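Local coordinates for protein pseudopilin EpsI (Vibrio vulnificus, PDB 2RET) that binds the pseudopilin EpsJ and, as a component of the type II secretion system, probably helps export proteins such as proteases and toxins from the periplasm, at residues A[9-12]-A[13-16]; A[20-23]-A[24-27]; A[29-32]-A[33-36]. The protein carries 2 engineered substitutions. All coordinates share one frame; numbering follows the deposited sequence. Where two conformers were deposited one is given.

Contact 1. Residues A[9-12]-A[13-16]; sequences GYLE and QKMF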
loop_
_atom_site.group_PDB
_atom_site.type_symbol
_atom_site.label_atom_id
_atom_site.label_comp_id
_atom_site.label_asym_id
_atom_site.label_seq_id
_atom_site.Cartn_x
_atom_site.Cartn_y
_atom_site.Cartn_z
ATOM N N GLY A 9 24.990 -34.645 -8.809
ATOM C CA GLY A 9 26.071 -33.686 -9.083
ATOM C C GLY A 9 25.599 -32.439 -9.835
ATOM O O GLY A 9 25.988 -31.312 -9.511
ATOM N N TYR A 10 24.743 -32.651 -10.839
ATOM C CA TYR A 10 24.145 -31.554 -11.614
ATOM C C TYR A 10 23.155 -30.721 -10.791
ATOM O O TYR A 10 23.153 -29.499 -10.890
ATOM C CB TYR A 10 23.476 -32.113 -12.869
ATOM C CG TYR A 10 22.281 -31.334 -13.372
ATOM C CD1 TYR A 10 22.441 -30.155 -14.084
ATOM C CD2 TYR A 10 20.976 -31.809 -13.163
ATOM C CE1 TYR A 10 21.331 -29.444 -14.564
ATOM C CE2 TYR A 10 19.851 -31.101 -13.635
ATOM C CZ TYR A 10 20.039 -29.917 -14.331
ATOM O OH TYR A 10 18.945 -29.218 -14.805
ATOM N N LEU A 11 22.334 -31.398 -9.985
ATOM C CA LEU A 11 21.390 -30.756 -9.065
ATOM C C LEU A 11 22.094 -29.910 -8.027
ATOM O O LEU A 11 21.645 -28.779 -7.730
ATOM C CB LEU A 11 20.493 -31.797 -8.398
ATOM C CG LEU A 11 19.461 -32.379 -9.381
ATOM C CD1 LEU A 11 18.758 -33.659 -8.878
ATOM C CD2 LEU A 11 18.423 -31.281 -9.763
ATOM N N GLU A 12 23.215 -30.415 -7.498
ATOM C CA GLU A 12 24.067 -29.594 -6.644
ATOM C C GLU A 12 24.489 -28.294 -7.320
ATOM O O GLU A 12 24.275 -27.231 -6.762
ATOM C CB GLU A 12 25.324 -30.338 -6.187
ATOM C CG GLU A 12 25.045 -31.369 -5.131
ATOM C CD GLU A 12 26.180 -32.343 -4.928
ATOM O OE1 GLU A 12 27.260 -32.185 -5.556
ATOM O OE2 GLU A 12 25.997 -33.272 -4.115
ATOM N N GLN A 13 25.120 -28.403 -8.496
ATOM C CA GLN A 13 25.573 -27.239 -9.263
ATOM C C GLN A 13 24.466 -26.195 -9.466
ATOM O O GLN A 13 24.688 -25.013 -9.295
ATOM C CB GLN A 13 26.100 -27.650 -10.655
ATOM C CG GLN A 13 27.386 -28.491 -10.654
ATOM C CD GLN A 13 28.603 -27.736 -10.096
ATOM O OE1 GLN A 13 28.931 -27.856 -8.913
ATOM N NE2 GLN A 13 29.284 -26.976 -10.958
ATOM N N LYS A 14 23.279 -26.661 -9.826
ATOM C CA LYS A 14 22.124 -25.797 -10.084
ATOM C C LYS A 14 21.634 -25.007 -8.823
ATOM O O LYS A 14 21.356 -23.817 -8.868
ATOM C CB LYS A 14 20.995 -26.664 -10.638
ATOM C CG LYS A 14 20.053 -25.955 -11.534
ATOM C CD LYS A 14 19.159 -26.947 -12.303
ATOM C CE LYS A 14 17.940 -27.369 -11.466
ATOM N NZ LYS A 14 16.775 -26.401 -11.612
HETATM N N MSE A 15 21.568 -25.700 -7.705
HETATM C CA MSE A 15 21.119 -25.140 -6.468
HETATM C C MSE A 15 22.138 -24.149 -5.894
HETATM O O MSE A 15 21.778 -23.070 -5.453
HETATM C CB MSE A 15 20.891 -26.286 -5.482
HETATM C CG MSE A 15 20.424 -25.845 -4.121
HETATM SE SE MSE A 15 19.985 -27.366 -2.986
HETATM C CE MSE A 15 19.701 -28.811 -4.315
ATOM N N PHE A 16 23.393 -24.528 -5.911
ATOM C CA PHE A 16 24.433 -23.675 -5.401
ATOM C C PHE A 16 24.715 -22.457 -6.279
ATOM O O PHE A 16 24.890 -21.376 -5.724
ATOM C CB PHE A 16 25.704 -24.464 -5.143
ATOM C CG PHE A 16 25.536 -25.572 -4.127
ATOM C CD1 PHE A 16 24.738 -25.406 -2.998
ATOM C CD2 PHE A 16 26.207 -26.784 -4.289
ATOM C CE1 PHE A 16 24.589 -26.424 -2.085
ATOM C CE2 PHE A 16 26.072 -27.798 -3.359
ATOM C CZ PHE A 16 25.271 -27.629 -2.265
#
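Gly-9 to Gln-13, Tyr-10 to Lys-14, Leu-11 to Met-15 and Glu-12 to Phe-16 are joined by successive i to i+4 alpha-helical hydrogen bonds, with Phe-16 N 3.0 Å from Glu-12 O. On the exposed flank, the Lys-14 aliphatic chain lies beside the Tyr-10 phenol, CD being 3.4 Å from Tyr-10 OH and 3.7 Å from CZ. CG opposite the backbone N (chi1 -152°) and a straight chi2 carry CD to the hydroxyl end of the ring, and the chain bends only beyond CD; its methylenes suit it to cover an aromatic at a wet surface. A second pair, Glu-12 and Phe-16, lies side by side on another flank. Phe-16 CE2 lies 3.9 Å from Glu-12 CB, and the ring and carboxylate planes differ by 31°. Met-15, a selenomethionine, rests its CB 3.4 Å from Leu-11 O.

Phe-16 and Gln-13 also touch Trp-49 of strand 47-56, so this part of helix 8-30 lies between its own sheet and EpsJ, a buried place that suits an aromatic at position 16. The polar end of Glu-12 is used outside the helix: OE2 is hydrogen-bonded to the Tyr-158 hydroxyl of an EpsJ chain. Leu-11, Glu-12 and Met-15 pack on Leu-18 of that chain. One turn of helix thus engages that tyrosine at its hydroxyl and, through Phe-16 packed edge-to-face, at its ring.

Contact 2. Residues A[20-23]-A[24-27]; sequences VADN and QMAM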
loop_
_atom_site.group_PDB
_atom_site.type_symbol
_atom_site.label_atom_id
_atom_site.label_comp_id
_atom_site.label_asym_id
_atom_site.label_seq_id
_atom_site.Cartn_x
_atom_site.Cartn_y
_atom_site.Cartn_z
ATOM N N VAL A 20 24.237 -18.314 -5.195
ATOM C CA VAL A 20 25.112 -17.225 -5.544
ATOM C C VAL A 20 24.387 -16.110 -6.350
ATOM O O VAL A 20 24.618 -14.921 -6.118
ATOM C CB VAL A 20 26.354 -17.773 -6.327
ATOM C CG1 VAL A 20 27.218 -16.620 -6.945
ATOM C CG2 VAL A 20 27.191 -18.685 -5.411
ATOM N N ALA A 21 23.541 -16.504 -7.296
ATOM C CA ALA A 21 22.768 -15.563 -8.101
ATOM C C ALA A 21 21.881 -14.681 -7.199
ATOM O O ALA A 21 21.851 -13.482 -7.353
ATOM C CB ALA A 21 21.916 -16.305 -9.156
ATOM N N ASP A 22 21.193 -15.311 -6.256
ATOM C CA ASP A 22 20.396 -14.614 -5.266
ATOM C C ASP A 22 21.210 -13.667 -4.398
ATOM O O ASP A 22 20.746 -12.582 -4.093
ATOM C CB ASP A 22 19.613 -15.586 -4.385
ATOM C CG ASP A 22 18.357 -16.139 -5.068
ATOM O OD1 ASP A 22 17.931 -15.593 -6.130
ATOM O OD2 ASP A 22 17.795 -17.151 -4.557
ATOM N N ASN A 23 22.391 -14.091 -3.978
ATOM C CA ASN A 23 23.263 -13.256 -3.148
ATOM C C ASN A 23 23.728 -12.040 -3.910
ATOM O O ASN A 23 23.790 -10.944 -3.354
ATOM C CB ASN A 23 24.477 -14.050 -2.614
ATOM C CG ASN A 23 24.075 -15.154 -1.595
ATOM O OD1 ASN A 23 22.984 -15.121 -1.025
ATOM N ND2 ASN A 23 24.963 -16.115 -1.372
ATOM N N GLN A 24 24.043 -12.214 -5.185
ATOM C CA GLN A 24 24.469 -11.082 -5.984
ATOM C C GLN A 24 23.311 -10.163 -6.431
ATOM O O GLN A 24 23.539 -8.969 -6.523
ATOM C CB GLN A 24 25.367 -11.517 -7.132
ATOM C CG GLN A 24 26.626 -12.253 -6.652
ATOM C CD GLN A 24 27.442 -11.459 -5.675
ATOM O OE1 GLN A 24 27.580 -10.252 -5.818
ATOM N NE2 GLN A 24 27.991 -12.129 -4.662
HETATM N N MSE A 25 22.093 -10.697 -6.663
HETATM C CA MSE A 25 20.912 -9.854 -6.912
HETATM C C MSE A 25 20.673 -8.918 -5.732
HETATM O O MSE A 25 20.400 -7.750 -5.918
HETATM C CB MSE A 25 19.626 -10.674 -7.150
HETATM C CG MSE A 25 18.321 -9.842 -6.942
HETATM SE SE MSE A 25 16.628 -10.764 -7.275
HETATM C CE MSE A 25 16.925 -12.402 -6.198
ATOM N N ALA A 26 20.765 -9.472 -4.521
ATOM C CA ALA A 26 20.592 -8.724 -3.287
ATOM C C ALA A 26 21.591 -7.554 -3.192
ATOM O O ALA A 26 21.212 -6.431 -2.903
ATOM C CB ALA A 26 20.708 -9.662 -2.089
HETATM N N MSE A 27 22.857 -7.820 -3.509
HETATM C CA MSE A 27 23.885 -6.751 -3.523
HETATM C C MSE A 27 23.588 -5.636 -4.518
HETATM O O MSE A 27 23.766 -4.481 -4.195
HETATM C CB MSE A 27 25.274 -7.332 -3.755
HETATM C CG MSE A 27 25.658 -8.358 -2.680
HETATM SE SE MSE A 27 25.650 -7.656 -0.838
HETATM C CE MSE A 27 23.801 -7.242 -0.391
#
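Gln-24 and Met-25 take the shortest backbone bonds here, their N atoms donating to Val-20 O and Ala-21 O, each at 2.9 Å. Ala-26 N follows with Asp-22 O at 3.1 Å, and Met-27 N reaches Asn-23 O at a longer 3.3 Å, so the helix continues unbroken across all eight residues. The adjacent amides of Asn-23 and Gln-24 both donate to one carboxylate, that of Glu-42: Asn-23 ND2 to OE2 and Gln-24 NE2 to OE1. Two donors on two oxygens would hold that carboxylate in place and probably help it keep its charge. Asn-23 is shared with a chain of EpsJ as well, its ND2 giving to the Ala-162 carbonyl and its OD1 receiving from Arg-163 NH2 and Thr-164 N. An amide, with a donor and an acceptor on one short stem, suits a buried place between two chains.

Farther out, Gln-24 CG, beside the backbone N (chi1 -59°), lies 3.4 Å from Val-20 O; the bend at chi2 then turns the amide toward Glu-42. Met-27 CG lies 3.3 Å from Asn-23 O. The selenomethionine methyl CE of Met-25 nears Asp-22 OD1, although this holds for one of two conformers and is doubtful. Ala-26 places its CB 3.5 Å from Asp-22 O; so small a side chain lets Thr-164 of EpsJ pack close to the helix. Val-20 and Ala-21, compact and nonpolar, lie on Val-70, and Val-20 also touches Trp-49 and Leu-44. In this complex the helix gives its other flank to EpsJ. The chain is the soluble periplasmic part of the protein, without the N-terminal transmembrane region, and a helix laid over an antiparallel sheet is typical of the globular part of pilin-like proteins.

Contact 3. Residues A[29-32]-A[33-36]; sequences MLNP and KNLK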
loop_
_atom_site.group_PDB
_atom_site.type_symbol
_atom_site.label_atom_id
_atom_site.label_comp_id
_atom_site.label_asym_id
_atom_site.label_seq_id
_atom_site.Cartn_x
_atom_site.Cartn_y
_atom_site.Cartn_z
HETATM N N MSE A 29 20.559 -4.865 -5.594
HETATM C CA MSE A 29 19.364 -4.209 -5.009
HETATM C C MSE A 29 19.631 -3.207 -3.853
HETATM O O MSE A 29 18.922 -2.226 -3.745
HETATM C CB MSE A 29 18.356 -5.257 -4.532
HETATM C CG MSE A 29 17.587 -5.933 -5.632
HETATM SE SE MSE A 29 16.735 -4.677 -6.867
HETATM C CE MSE A 29 15.941 -6.112 -7.989
ATOM N N LEU A 30 20.650 -3.438 -3.029
ATOM C CA LEU A 30 21.098 -2.444 -2.031
ATOM C C LEU A 30 21.378 -1.054 -2.629
ATOM O O LEU A 30 21.135 -0.039 -1.967
ATOM C CB LEU A 30 22.358 -2.895 -1.280
ATOM C CG LEU A 30 22.251 -3.712 0.007
ATOM C CD1 LEU A 30 23.646 -4.028 0.512
ATOM C CD2 LEU A 30 21.504 -2.968 1.052
ATOM N N ASN A 31 21.879 -1.013 -3.864
ATOM C CA ASN A 31 22.240 0.248 -4.524
ATOM C C ASN A 31 22.025 0.144 -6.031
ATOM O O ASN A 31 22.981 -0.011 -6.790
ATOM C CB ASN A 31 23.695 0.614 -4.189
ATOM C CG ASN A 31 23.925 2.135 -4.106
ATOM O OD1 ASN A 31 23.256 2.933 -4.774
ATOM N ND2 ASN A 31 24.872 2.532 -3.264
ATOM N N PRO A 32 20.754 0.195 -6.468
ATOM C CA PRO A 32 20.378 -0.042 -7.868
ATOM C C PRO A 32 20.355 1.217 -8.755
ATOM O O PRO A 32 20.106 1.103 -9.958
ATOM C CB PRO A 32 18.957 -0.599 -7.741
ATOM C CG PRO A 32 18.397 0.121 -6.554
ATOM C CD PRO A 32 19.566 0.502 -5.648
ATOM N N LYS A 33 20.579 2.400 -8.165
ATOM C CA LYS A 33 20.814 3.618 -8.947
ATOM C C LYS A 33 22.188 3.503 -9.592
ATOM O O LYS A 33 22.415 4.040 -10.674
ATOM C CB LYS A 33 20.746 4.872 -8.052
ATOM C CG LYS A 33 20.634 6.184 -8.798
ATOM C CD LYS A 33 20.973 7.379 -7.904
ATOM C CE LYS A 33 21.440 8.561 -8.745
ATOM N NZ LYS A 33 21.752 9.781 -7.948
ATOM N N ASN A 34 23.092 2.797 -8.910
ATOM C CA ASN A 34 24.440 2.533 -9.396
ATOM C C ASN A 34 24.541 1.186 -10.138
ATOM O O ASN A 34 25.512 0.423 -9.948
ATOM C CB ASN A 34 25.447 2.585 -8.229
ATOM C CG ASN A 34 26.090 3.958 -8.069
ATOM O OD1 ASN A 34 25.408 4.962 -7.843
ATOM N ND2 ASN A 34 27.418 4.003 -8.188
ATOM N N LEU A 35 23.556 0.926 -11.010
ATOM C CA LEU A 35 23.497 -0.327 -11.794
ATOM C C LEU A 35 24.501 -0.247 -12.953
ATOM O O LEU A 35 24.390 0.601 -13.833
ATOM C CB LEU A 35 22.071 -0.556 -12.340
ATOM C CG LEU A 35 21.557 -1.976 -12.647
ATOM C CD1 LEU A 35 22.667 -3.033 -12.642
ATOM C CD2 LEU A 35 20.467 -2.366 -11.675
ATOM N N LYS A 36 25.486 -1.132 -12.941
ATOM C CA LYS A 36 26.529 -1.145 -13.960
ATOM C C LYS A 36 27.000 -2.573 -14.175
ATOM O O LYS A 36 26.726 -3.453 -13.352
ATOM C CB LYS A 36 27.699 -0.234 -13.547
ATOM C CG LYS A 36 28.384 -0.631 -12.229
ATOM C CD LYS A 36 29.233 0.525 -11.641
ATOM C CE LYS A 36 30.517 0.020 -10.976
ATOM N NZ LYS A 36 30.376 -1.397 -10.451
#
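Asn-31 and Asn-34 lie side by side where helix 8-30 of this pilin-like fold gives way to the loop leading to strand 38-44. Their amide planes are turned 49° apart, and the touch is a light one: Asn-31 OD1 is 4.1 Å from Asn-34 CB. The carbonyl oxygen of Asn-31 stands 3.9 Å from the same CB. No hydrogen bond joins residues 29-32 to 33-36, so the bend probably rests on the chain's own torsions and on packing. Short polar side chains such as these suit an exposed turn, where water can serve their amides.

Pro-32 does much of the shaping. Its nitrogen is closed into the ring and carries no hydrogen, so it has no N-H to donate to a carbonyl of the preceding turn. Asn-31 before it has left the helix, with phi -148° and psi 75°, an extended shape that leaves room for the proline ring. With the psi of Pro-32 near zero, the next peptide nitrogen lies close to the ring, Pro-32 CD 3.3 Å from Lys-33 N, while the Lys-33 chain itself runs out extended from the backbone, as a charged group at a surface does.

Neighbours in the fold and in the assembly hold the turn from outside. Pro-32 packs on Val-86 of strand 80-87 and on Gln-78 of an EpsJ chain, and Asn-31 and Lys-33 touch Gln-173 of another EpsJ chain. Leu-35 is the hydrophobic residue that returns the loop to the sheet, lying on Phe-66, Val-53 and Pro-55. Its nearest approach to residues 29-32 is made at the root of the side chain, with Leu-35 CB 3.5 Å from Pro-32 O.

Overall arrangement
The three contacts follow one another along helix 8-30 and just beyond it. Contact 1 lies toward the helix start, its centre about 17 Å from that of contact 2; contact 2 lies nearest the middle of the chain, and contact 3, centred about 12 Å farther on, takes the chain off the helix. The centres of contacts 1 and 3 are about 28 Å apart, on opposite sides of the chain's centre, and their nearest atoms stay about 17 Å apart. No active site or ligand links them. The shared themes are the four-stranded sheet that the helix covers and the EpsJ chains, which touch this chain at all three places and so engage the helix along its length.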